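Local coordinates for Low molecular weight heat shock protein (Xanthomonas axonopodis pv. citri, PDB 3GLA) that is a small heat-shock chaperone of the alpha-crystallin family that probably holds unfolding proteins during stress and keeps them from aggregating, at the interface of chains A and B. Coordinates in Å, arbitrary orientation; residue numbers count along the deposited sequence, not the author numbering. Chains: chain A/B, Low molecular weight heat shock protein.

The interface of chains A and B. Residues chain A 56-59; chain B 7-9.
A:Arg58 and B:Ile9 pair as antiparallel strand residues, and A:Ile59 pairs likewise with B:Asp8. The short strand 58-59 of chain A thus adds to the edge strand 7-11 of chain B. The strand comes from the long loop that reaches over the partner, the strand exchange typical of bacterial and plant small heat-shock protein dimers. The interface is two-fold symmetric, so the contact recurs with the chains exchanged.

Backbone hydrogen bonds join the edges. B:Ile9 N donates to A:Arg58 O at 2.9 Å. In return, B:Ile9 O accepts from two successive amides. A:Ser57 N lies 2.8 Å from B:Ile9 O, tilted 24° from the carbonyl plane. A:Arg58 N is farther from B:Ile9 O, at 3.3 Å, but sits in that plane on a lone pair. The hydroxyl A:Ser57 OG adds at most a weak bond to the same oxygen.

Side-chain packing flanks the strands. A:Arg58 and B:Ile9 run side by side on one face, pointing the same way. The arginine chain has CG between its backbone N and carbonyl carbon (chi1 88°), which turns its methylenes along the isoleucine. A:Arg58 CD lies 3.8 Å from B:Ile9 CD1.

On the other face, the A:Phe56 ring and B:Asp8 carboxylate stand almost perpendicular, their planes 86° apart. The ring atom A:Phe56 CE2 meets the methylene B:Asp8 CB at 3.7 Å. The polar carboxylate oxygen B:Asp8 OD1 rests against carbon, 3.3 Å from the backbone A:Ile59 CA and near the methyl A:Ile59 CG2.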
# COMPACT_ATOMS: atom_id res chain seq x y z
N PHE A 56 16.73 -10.87 -2.32
CA PHE A 56 15.31 -11.12 -1.98
C PHE A 56 14.91 -12.51 -2.14
O PHE A 56 15.10 -13.08 -3.20
CB PHE A 56 14.42 -10.20 -2.85
CG PHE A 56 14.47 -8.79 -2.40
CD1 PHE A 56 15.59 -7.95 -2.65
CD2 PHE A 56 13.40 -8.26 -1.62
CE1 PHE A 56 15.62 -6.63 -2.15
CE2 PHE A 56 13.44 -6.93 -1.20
CZ PHE A 56 14.54 -6.11 -1.40
N SER A 57 14.27 -13.07 -1.16
CA SER A 57 13.74 -14.41 -1.25
C SER A 57 12.36 -14.37 -1.73
O SER A 57 11.81 -15.37 -2.21
CB SER A 57 13.81 -15.08 0.10
OG SER A 57 13.06 -14.33 1.04
N ARG A 58 11.78 -13.17 -1.66
CA ARG A 58 10.43 -13.06 -2.28
C ARG A 58 10.27 -11.61 -2.67
O ARG A 58 10.70 -10.68 -1.99
CB ARG A 58 9.25 -13.62 -1.54
CG ARG A 58 8.65 -12.72 -0.64
CD ARG A 58 7.43 -13.25 0.13
NE ARG A 58 7.65 -14.60 0.64
CZ ARG A 58 6.68 -15.50 0.64
NH1 ARG A 58 5.47 -15.22 0.18
NH2 ARG A 58 6.92 -16.74 1.14
N ILE A 59 9.64 -11.48 -3.82
CA ILE A 59 9.35 -10.13 -4.30
C ILE A 59 7.95 -10.19 -4.78
O ILE A 59 7.65 -10.80 -5.83
CB ILE A 59 10.28 -9.68 -5.40
CG1 ILE A 59 11.73 -9.63 -4.87
CG2 ILE A 59 9.82 -8.28 -5.88
CD1 ILE A 59 12.68 -9.33 -6.03
N VAL B 7 4.30 -8.67 0.06
CA VAL B 7 5.48 -8.50 0.92
C VAL B 7 6.71 -8.84 0.08
O VAL B 7 6.66 -9.72 -0.84
CB VAL B 7 5.36 -9.56 1.97
CG1 VAL B 7 6.62 -9.80 2.65
CG2 VAL B 7 4.22 -9.12 2.94
N ASP B 8 7.71 -8.10 0.29
CA ASP B 8 9.03 -8.57 -0.22
C ASP B 8 9.86 -8.93 0.97
O ASP B 8 9.73 -8.31 2.07
CB ASP B 8 9.75 -7.42 -0.90
CG ASP B 8 9.03 -6.91 -2.12
OD1 ASP B 8 8.19 -7.59 -2.64
OD2 ASP B 8 9.36 -5.73 -2.47
N ILE B 9 10.76 -9.88 0.77
CA ILE B 9 11.62 -10.23 1.92
C ILE B 9 13.01 -10.37 1.39
O ILE B 9 13.22 -10.99 0.33
CB ILE B 9 11.22 -11.57 2.45
CG1 ILE B 9 9.80 -11.52 2.95
CG2 ILE B 9 12.25 -12.03 3.62
CD1 ILE B 9 9.21 -12.88 3.51